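Long-range contacts in alpha-L-rhamnosidase (Aspergillus terreus, PDB 6GSZ), which probably hydrolyses terminal, non-reducing alpha-L-rhamnose residues of alpha-L-rhamnosides: residues Thr328-Gly333 and Val401-Trp406; Gly338-Arg343 and His396-Val401; Ser322-Lys327 and Asn362-Thr367. One frame throughout, in Å; residues are numbered along the deposited sequence.

Interaction 1 (Thr328-Gly333 and Val401-Trp406); sequences TVLDFG and VQVDGW
L330 and V403 meet because each sets a carbon anti to its own carbonyl carbon: CG in L330 (chi1 -51°) and the CG2 branch in V403. L330 CG lies 3.7 Å from V403 CG2, and L330 CD1 also touches that methyl. On the same face of the sheet L330 CB packs against V401 CB, while V401 CG2 reaches the edge of the F332 ring, near its plane, 4.0 Å from CE2. L330, V401 and V403 form one apolar cluster, which the F332 ring joins through its edge.

The backbones beneath are antiparallel, though splayed, with 144° between the N-to-C directions of the two strand segments. L330 and V401 form a hydrogen-bonded pair, with bonds in both directions: L330 N gives to V401 O at 2.8 Å and V401 N to L330 O at 3.0 Å. V403 N bonds to T328 O at 2.9 Å, in a nearly straight bond (168°). On the other side a water bridges these two residues, accepting from T328 N and donating to V403 O.

On the opposite face are V329 and Q402, a non-hydrogen-bonded pair. Q402 NE2 donates, within its amide plane, to the syn lone pair of D404 OD2 at 2.8 Å, and R353 is a second partner of that oxygen. At the other end D331 OD1 accepts from G333 N in an Asx turn, where the chain rounds a corner, and also forms a salt bridge with R399.

Strand 328-332 lies between strands 319-322 and 400-404, and the latter pairs in turn with strand 351-361; all these neighbours run antiparallel.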
loop_
_atom_site.group_PDB
_atom_site.type_symbol
_atom_site.label_atom_id
_atom_site.label_comp_id
_atom_site.label_asym_id
_atom_site.label_seq_id
_atom_site.Cartn_x
_atom_site.Cartn_y
_atom_site.Cartn_z
ATOM N N THR A 328 3.109 18.360 -28.877
ATOM C CA THR A 328 2.207 18.870 -27.851
ATOM C C THR A 328 2.362 18.030 -26.586
ATOM O O THR A 328 2.218 16.812 -26.659
ATOM C CB THR A 328 0.751 18.818 -28.321
ATOM O OG1 THR A 328 0.651 19.667 -29.466
ATOM C CG2 THR A 328 -0.226 19.269 -27.270
ATOM N N VAL A 329 2.630 18.701 -25.453
ATOM C CA VAL A 329 2.862 18.027 -24.169
ATOM C C VAL A 329 1.965 18.625 -23.079
ATOM O O VAL A 329 1.896 19.840 -22.872
ATOM C CB VAL A 329 4.338 18.081 -23.750
ATOM C CG1 VAL A 329 4.589 17.255 -22.497
ATOM C CG2 VAL A 329 5.269 17.635 -24.866
ATOM N N LEU A 330 1.273 17.720 -22.384
ATOM C CA LEU A 330 0.542 18.016 -21.166
ATOM C C LEU A 330 1.490 17.899 -19.968
ATOM O O LEU A 330 2.307 16.983 -19.897
ATOM C CB LEU A 330 -0.584 16.998 -21.001
ATOM C CG LEU A 330 -1.514 16.773 -22.186
ATOM C CD1 LEU A 330 -2.628 15.829 -21.793
ATOM C CD2 LEU A 330 -2.075 18.096 -22.706
ATOM N N ASP A 331 1.330 18.832 -19.031
ATOM C CA ASP A 331 1.999 18.822 -17.734
ATOM C C ASP A 331 0.902 18.843 -16.667
ATOM O O ASP A 331 0.147 19.822 -16.559
ATOM C CB ASP A 331 2.995 19.993 -17.643
ATOM C CG ASP A 331 3.702 20.111 -16.301
ATOM O OD1 ASP A 331 3.545 19.177 -15.487
ATOM O OD2 ASP A 331 4.453 21.115 -16.100
ATOM N N PHE A 332 0.856 17.780 -15.846
ATOM C CA PHE A 332 -0.107 17.717 -14.729
ATOM C C PHE A 332 0.454 18.287 -13.411
ATOM O O PHE A 332 -0.279 18.317 -12.414
ATOM C CB PHE A 332 -0.600 16.282 -14.573
ATOM C CG PHE A 332 -1.571 15.997 -15.682
ATOM C CD1 PHE A 332 -2.878 16.430 -15.610
ATOM C CD2 PHE A 332 -1.127 15.382 -16.836
ATOM C CE1 PHE A 332 -3.739 16.205 -16.671
ATOM C CE2 PHE A 332 -1.977 15.167 -17.912
ATOM C CZ PHE A 332 -3.283 15.574 -17.813
ATOM N N GLY A 333 1.726 18.706 -13.395
ATOM C CA GLY A 333 2.318 19.364 -12.213
ATOM C C GLY A 333 2.715 18.424 -11.084
ATOM O O GLY A 333 3.296 18.860 -10.076
ATOM N N VAL A 401 2.489 14.093 -20.712
ATOM C CA VAL A 401 1.894 13.278 -21.768
ATOM C C VAL A 401 2.128 13.983 -23.102
ATOM O O VAL A 401 1.663 15.101 -23.292
ATOM C CB VAL A 401 0.396 13.046 -21.545
ATOM C CG1 VAL A 401 -0.099 12.039 -22.573
ATOM C CG2 VAL A 401 0.122 12.585 -20.137
ATOM N N GLN A 402 2.803 13.296 -24.023
ATOM C CA GLN A 402 2.860 13.764 -25.414
ATOM C C GLN A 402 1.586 13.297 -26.116
ATOM O O GLN A 402 1.246 12.106 -26.051
ATOM C CB GLN A 402 4.079 13.237 -26.152
ATOM C CG GLN A 402 4.164 13.809 -27.566
ATOM C CD GLN A 402 5.373 13.338 -28.334
ATOM O OE1 GLN A 402 6.510 13.367 -27.838
ATOM N NE2 GLN A 402 5.127 12.907 -29.566
ATOM N N VAL A 403 0.916 14.238 -26.789
ATOM C CA VAL A 403 -0.369 13.962 -27.417
ATOM C C VAL A 403 -0.240 14.196 -28.912
ATOM O O VAL A 403 0.147 15.312 -29.296
ATOM C CB VAL A 403 -1.476 14.860 -26.844
ATOM C CG1 VAL A 403 -2.800 14.544 -27.494
ATOM C CG2 VAL A 403 -1.576 14.740 -25.330
ATOM N N ASP A 404 -0.512 13.148 -29.709
ATOM C CA ASP A 404 -0.491 13.261 -31.179
ATOM C C ASP A 404 -1.875 12.935 -31.712
ATOM O O ASP A 404 -2.534 12.004 -31.243
ATOM C CB ASP A 404 0.583 12.350 -31.789
ATOM C CG ASP A 404 1.991 12.886 -31.578
ATOM O OD1 ASP A 404 2.411 13.799 -32.349
ATOM O OD2 ASP A 404 2.627 12.458 -30.624
ATOM N N GLY A 405 -2.287 13.666 -32.751
ATOM C CA GLY A 405 -3.560 13.386 -33.402
ATOM C C GLY A 405 -4.764 14.003 -32.718
ATOM O O GLY A 405 -5.898 13.672 -33.059
ATOM N N TRP A 406 -4.555 14.857 -31.704
ATOM C CA TRP A 406 -5.682 15.511 -31.039
ATOM C C TRP A 406 -6.453 16.349 -32.049
ATOM O O TRP A 406 -5.848 17.089 -32.821
ATOM C CB TRP A 406 -5.215 16.349 -29.837
ATOM C CG TRP A 406 -6.358 16.927 -29.064
ATOM C CD1 TRP A 406 -7.027 18.083 -29.329
ATOM C CD2 TRP A 406 -7.012 16.322 -27.927
ATOM N NE1 TRP A 406 -8.034 18.266 -28.424
ATOM C CE2 TRP A 406 -8.051 17.196 -27.547
ATOM C CE3 TRP A 406 -6.808 15.149 -27.192
ATOM C CZ2 TRP A 406 -8.876 16.935 -26.462
ATOM C CZ3 TRP A 406 -7.635 14.882 -26.126
ATOM C CH2 TRP A 406 -8.664 15.757 -25.774
HETATM O O HOH W 1 2.277 16.242 -30.596
#

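Interaction 2 (Gly338-Arg343 and His396-Val401)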
loop_
_atom_site.group_PDB
_atom_site.type_symbol
_atom_site.label_atom_id
_atom_site.label_comp_id
_atom_site.label_asym_id
_atom_site.label_seq_id
_atom_site.Cartn_x
_atom_site.Cartn_y
_atom_site.Cartn_z
ATOM N N GLY A 338 -2.126 6.498 -12.452
ATOM C CA GLY A 338 -3.480 6.283 -12.909
ATOM C C GLY A 338 -3.527 6.419 -14.424
ATOM O O GLY A 338 -2.832 5.718 -15.103
ATOM N N TRP A 339 -4.363 7.333 -14.913
ATOM C CA TRP A 339 -4.593 7.417 -16.356
ATOM C C TRP A 339 -5.310 8.730 -16.663
ATOM O O TRP A 339 -5.620 9.503 -15.763
ATOM C CB TRP A 339 -5.377 6.218 -16.858
ATOM C CG TRP A 339 -6.653 5.915 -16.155
ATOM C CD1 TRP A 339 -7.823 6.606 -16.166
ATOM C CD2 TRP A 339 -6.866 4.789 -15.289
ATOM N NE1 TRP A 339 -8.768 5.991 -15.402
ATOM C CE2 TRP A 339 -8.205 4.870 -14.850
ATOM C CE3 TRP A 339 -6.066 3.733 -14.852
ATOM C CZ2 TRP A 339 -8.778 3.883 -14.074
ATOM C CZ3 TRP A 339 -6.638 2.762 -14.062
ATOM C CH2 TRP A 339 -7.970 2.838 -13.699
ATOM N N LEU A 340 -5.581 8.957 -17.946
ATOM C CA LEU A 340 -6.334 10.146 -18.373
ATOM C C LEU A 340 -7.828 9.855 -18.535
ATOM O O LEU A 340 -8.221 8.738 -18.789
ATOM C CB LEU A 340 -5.818 10.623 -19.735
ATOM C CG LEU A 340 -4.358 11.043 -19.767
ATOM C CD1 LEU A 340 -3.964 11.423 -21.181
ATOM C CD2 LEU A 340 -4.102 12.186 -18.774
ATOM N N ARG A 341 -8.616 10.904 -18.377
ATOM C CA ARG A 341 -10.015 10.955 -18.816
ATOM C C ARG A 341 -10.114 12.069 -19.851
ATOM O O ARG A 341 -9.651 13.190 -19.609
ATOM C CB ARG A 341 -10.967 11.275 -17.650
ATOM C CG ARG A 341 -12.438 11.377 -18.078
ATOM C CD ARG A 341 -13.380 11.824 -16.983
ATOM N NE ARG A 341 -13.242 13.248 -16.718
ATOM C CZ ARG A 341 -13.656 13.877 -15.606
ATOM N NH1 ARG A 341 -13.504 15.190 -15.488
ATOM N NH2 ARG A 341 -14.217 13.190 -14.620
ATOM N N ILE A 342 -10.675 11.741 -21.020
ATOM C CA ILE A 342 -10.778 12.703 -22.117
ATOM C C ILE A 342 -12.258 12.898 -22.435
ATOM O O ILE A 342 -13.069 11.987 -22.207
ATOM C CB ILE A 342 -9.980 12.263 -23.368
ATOM C CG1 ILE A 342 -10.560 11.019 -24.055
ATOM C CG2 ILE A 342 -8.508 12.132 -23.010
ATOM C CD1 ILE A 342 -9.785 10.535 -25.264
ATOM N N ARG A 343 -12.572 14.116 -22.904
ATOM C CA ARG A 343 -13.864 14.458 -23.415
ATOM C C ARG A 343 -13.630 15.210 -24.720
ATOM O O ARG A 343 -13.097 16.322 -24.697
ATOM C CB ARG A 343 -14.621 15.305 -22.389
ATOM C CG ARG A 343 -14.966 14.542 -21.118
ATOM C CD ARG A 343 -15.368 15.355 -19.907
ATOM N NE ARG A 343 -15.831 14.513 -18.801
ATOM C CZ ARG A 343 -16.357 14.992 -17.673
ATOM N NH1 ARG A 343 -16.302 16.291 -17.428
ATOM N NH2 ARG A 343 -16.950 14.183 -16.811
ATOM N N HIS A 396 -0.618 3.978 -15.651
ATOM C CA HIS A 396 0.658 4.602 -15.968
ATOM C C HIS A 396 1.137 5.442 -14.779
ATOM O O HIS A 396 0.330 5.941 -14.017
ATOM C CB HIS A 396 0.529 5.492 -17.202
ATOM C CG HIS A 396 -0.307 4.959 -18.310
ATOM N ND1 HIS A 396 -0.037 3.785 -18.981
ATOM C CD2 HIS A 396 -1.443 5.464 -18.809
ATOM C CE1 HIS A 396 -0.969 3.645 -19.934
ATOM N NE2 HIS A 396 -1.831 4.663 -19.863
ATOM N N GLY A 397 2.443 5.654 -14.746
ATOM C CA GLY A 397 3.066 6.556 -13.783
ATOM C C GLY A 397 3.664 7.716 -14.566
ATOM O O GLY A 397 4.501 7.492 -15.406
ATOM N N PHE A 398 3.185 8.951 -14.345
ATOM C CA PHE A 398 3.531 10.050 -15.235
ATOM C C PHE A 398 3.221 11.421 -14.639
ATOM O O PHE A 398 2.308 11.563 -13.830
ATOM C CB PHE A 398 2.747 9.893 -16.543
ATOM C CG PHE A 398 1.251 10.077 -16.439
ATOM C CD1 PHE A 398 0.449 9.055 -15.970
ATOM C CD2 PHE A 398 0.617 11.253 -16.805
ATOM C CE1 PHE A 398 -0.916 9.205 -15.833
ATOM C CE2 PHE A 398 -0.763 11.398 -16.704
ATOM C CZ PHE A 398 -1.539 10.364 -16.226
ATOM N N ARG A 399 3.954 12.433 -15.147
ATOM C CA ARG A 399 3.604 13.840 -14.991
ATOM C C ARG A 399 3.275 14.490 -16.359
ATOM O O ARG A 399 2.471 15.411 -16.425
ATOM C CB ARG A 399 4.768 14.584 -14.315
ATOM C CG ARG A 399 4.593 16.095 -14.289
ATOM C CD ARG A 399 5.585 16.808 -13.398
ATOM N NE ARG A 399 5.431 18.237 -13.611
ATOM C CZ ARG A 399 5.996 19.183 -12.858
ATOM N NH1 ARG A 399 6.764 18.816 -11.836
ATOM N NH2 ARG A 399 5.766 20.464 -13.131
ATOM N N TYR A 400 3.931 13.985 -17.416
ATOM C CA TYR A 400 3.833 14.537 -18.764
ATOM C C TYR A 400 3.171 13.539 -19.713
ATOM O O TYR A 400 3.355 12.342 -19.602
ATOM C CB TYR A 400 5.233 14.902 -19.262
ATOM C CG TYR A 400 5.970 15.873 -18.365
ATOM C CD1 TYR A 400 5.735 17.234 -18.468
ATOM C CD2 TYR A 400 6.879 15.429 -17.409
ATOM C CE1 TYR A 400 6.388 18.126 -17.638
ATOM C CE2 TYR A 400 7.524 16.318 -16.564
ATOM C CZ TYR A 400 7.269 17.669 -16.677
ATOM O OH TYR A 400 7.922 18.596 -15.907
ATOM N N VAL A 401 2.489 14.093 -20.712
ATOM C CA VAL A 401 1.894 13.278 -21.768
ATOM C C VAL A 401 2.128 13.983 -23.102
ATOM O O VAL A 401 1.663 15.101 -23.292
ATOM C CB VAL A 401 0.396 13.046 -21.545
ATOM C CG1 VAL A 401 -0.099 12.039 -22.573
ATOM C CG2 VAL A 401 0.122 12.585 -20.137
#
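G338 and H396 are joined by backbone bonds in both directions, the signature of an antiparallel hydrogen-bonded pair. G338 N gives to H396 O at 3.0 Å and H396 N returns a bond to G338 O at 2.9 Å. The pairing is brief, for G338 sits at a corner and the strand segments 339-343 and 396-398 run at 90° to each other.

Side-chain packing spans the angle. F398 holds CG between its backbone N and carbonyl carbon (chi1 67°), and the CE1 edge of its ring makes van der Waals contact with W339 N and G338 O. The apolar contacts are those of L340: CD2 lies 4.0 Å from F398 CE2, approaching obliquely, and CD1 meets V401 CG1 tip to tip at 4.2 Å.

Aromatic and polar partners complete the surroundings: H356 stacks on the H396 ring and meets F398 edge-to-face, H396 NE2 bonds to D377, and W339 NE1 bonds to E390.

R399 and Y400 both face T357, making a classic beta bulge where the chain leaves strand 396-398 for strand 400-404. L340, from the sheet of strand 339-344, therefore packs on V401 of a different sheet, the sheet-on-sheet core expected of a concanavalin-like beta sandwich.

Interaction 3 (Ser322-Lys327 and Asn362-Thr367)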
loop_
_atom_site.group_PDB
_atom_site.type_symbol
_atom_site.label_atom_id
_atom_site.label_comp_id
_atom_site.label_asym_id
_atom_site.label_seq_id
_atom_site.Cartn_x
_atom_site.Cartn_y
_atom_site.Cartn_z
ATOM N N SER A 322 4.870 23.234 -25.903
ATOM C CA SER A 322 5.462 22.682 -27.067
ATOM C C SER A 322 6.840 22.110 -26.717
ATOM O O SER A 322 7.614 22.771 -26.054
ATOM C CB SER A 322 5.547 23.758 -28.133
ATOM O OG SER A 322 6.348 23.318 -29.203
ATOM N N SER A 323 7.128 20.881 -27.154
ATOM C CA SER A 323 8.436 20.267 -26.973
ATOM C C SER A 323 9.472 20.957 -27.864
ATOM O O SER A 323 9.111 21.799 -28.688
ATOM C CB SER A 323 8.407 18.785 -27.235
ATOM O OG SER A 323 8.432 18.504 -28.606
ATOM N N ALA A 324 10.749 20.561 -27.735
ATOM C CA ALA A 324 11.825 21.157 -28.556
ATOM C C ALA A 324 11.507 21.012 -30.048
ATOM O O ALA A 324 11.808 21.900 -30.834
ATOM C CB ALA A 324 13.165 20.547 -28.226
ATOM N N SER A 325 10.881 19.893 -30.426
ATOM C CA SER A 325 10.588 19.603 -31.865
ATOM C C SER A 325 9.144 19.959 -32.245
ATOM O O SER A 325 8.704 19.621 -33.338
ATOM C CB SER A 325 10.864 18.146 -32.144
ATOM O OG SER A 325 9.984 17.328 -31.380
ATOM N N GLY A 326 8.411 20.619 -31.348
ATOM C CA GLY A 326 7.076 21.118 -31.606
ATOM C C GLY A 326 5.971 20.118 -31.278
ATOM O O GLY A 326 4.834 20.335 -31.684
ATOM N N LYS A 327 6.276 19.060 -30.516
ATOM C CA LYS A 327 5.222 18.120 -30.089
ATOM C C LYS A 327 4.367 18.785 -28.991
ATOM O O LYS A 327 4.848 19.625 -28.205
ATOM C CB LYS A 327 5.822 16.802 -29.585
ATOM C CG LYS A 327 6.738 16.051 -30.545
ATOM C CD LYS A 327 6.132 15.756 -31.901
ATOM C CE LYS A 327 7.176 15.324 -32.922
ATOM N NZ LYS A 327 6.554 14.998 -34.232
ATOM N N ASN A 362 16.128 16.451 -22.613
ATOM C CA ASN A 362 16.546 16.899 -23.940
ATOM C C ASN A 362 15.352 17.508 -24.691
ATOM O O ASN A 362 15.290 17.440 -25.931
ATOM C CB ASN A 362 17.192 15.746 -24.731
ATOM C CG ASN A 362 18.487 15.286 -24.101
ATOM O OD1 ASN A 362 19.093 16.027 -23.328
ATOM N ND2 ASN A 362 18.915 14.071 -24.398
ATOM N N GLY A 363 14.434 18.145 -23.946
ATOM C CA GLY A 363 13.331 18.915 -24.532
ATOM C C GLY A 363 12.170 18.057 -25.032
ATOM O O GLY A 363 11.271 18.590 -25.662
ATOM N N GLU A 364 12.180 16.741 -24.765
ATOM C CA GLU A 364 11.076 15.835 -25.153
ATOM C C GLU A 364 10.710 14.924 -23.970
ATOM O O GLU A 364 11.509 14.696 -23.048
ATOM C CB GLU A 364 11.469 14.922 -26.319
ATOM C CG GLU A 364 12.044 15.658 -27.524
ATOM C CD GLU A 364 11.036 16.456 -28.341
ATOM O OE1 GLU A 364 9.815 16.215 -28.189
ATOM O OE2 GLU A 364 11.487 17.319 -29.133
ATOM N N VAL A 365 9.522 14.331 -24.039
ATOM C CA VAL A 365 9.116 13.370 -23.032
ATOM C C VAL A 365 10.140 12.223 -23.013
ATOM O O VAL A 365 10.680 11.858 -24.033
ATOM C CB VAL A 365 7.667 12.894 -23.221
ATOM C CG1 VAL A 365 6.683 14.045 -23.141
ATOM C CG2 VAL A 365 7.457 12.102 -24.494
ATOM N N ALA A 366 10.463 11.717 -21.811
ATOM C CA ALA A 366 11.516 10.719 -21.674
ATOM C C ALA A 366 10.936 9.309 -21.528
ATOM O O ALA A 366 10.535 8.916 -20.447
ATOM C CB ALA A 366 12.347 11.074 -20.476
ATOM N N THR A 367 10.898 8.538 -22.623
ATOM C CA THR A 367 10.393 7.179 -22.581
ATOM C C THR A 367 11.508 6.177 -22.277
ATOM O O THR A 367 11.253 5.046 -21.901
ATOM C CB THR A 367 9.691 6.834 -23.901
ATOM O OG1 THR A 367 10.645 6.996 -24.945
ATOM C CG2 THR A 367 8.486 7.706 -24.148
#
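E364 OE2 is gripped twice by S325. The hydroxyl OG donates at 2.7 Å from above the carboxylate plane, and the backbone N donates at 2.9 Å from the syn side, closer to that plane but in a bent bond (131°). The second oxygen is held as well: S323 OG gives to E364 OE1 at 2.7 Å, again on the syn side and somewhat out of plane. Three donors on two oxygens fix the rotation of the carboxylate and would be expected to stabilise its charged form. The glutamate reaches them by folding its chain, with chi2 of -72° carrying CD back from the extended course.

S323 OG accepts as well as donates. It takes a bond from K327 N at 2.9 Å, so the hydroxyl that holds E364 is itself positioned by its own loop. The loop is a type I turn from S323 to G326, closed by G326 N to S323 O at 3.0 Å. S323 N and K327 O bond at its base.

A single backbone-to-backbone bond crosses beside the carboxylate, A324 N to G363 O, at 2.9 Å and almost straight (173°). A324 CB rests 3.7 Å from G363 O, on the side where G363 has no side chain. K327 adds only a light contact of CG with E364 OE1; its NZ is directed away and makes no charge pair with the carboxylate.

This surface contact joins the turn between strands 319-322 and 328-332 to the turn following strand 351-361. Just beyond E364, V365 lies on V329, Q402 and T357, residues of three strands adjacent in the sheet, 328-332, 400-404 and 351-361, while K327 also rests on Q402.

Overall arrangement
The three contacts illustrate how chemistry follows depth in a beta sandwich. Interactions 1 and 2 are buried and share V401 on strand 400-404: the first pairs that strand with its neighbour within one sheet, the second packs it against a strand of another sheet and also ties the corner at 338 to strand 396-398 by backbone bonds. Their centres lie about 9 Å apart, and a probable hydrogen bond from F332 N to R399 O links them. Interaction 3 is at the surface, its centre about 17 Å from that of interaction 2, which it touches through V365 and Y400. There serine hydroxyls and backbone N-H groups, holding one carboxylate and one carbonyl, tie the outer turns.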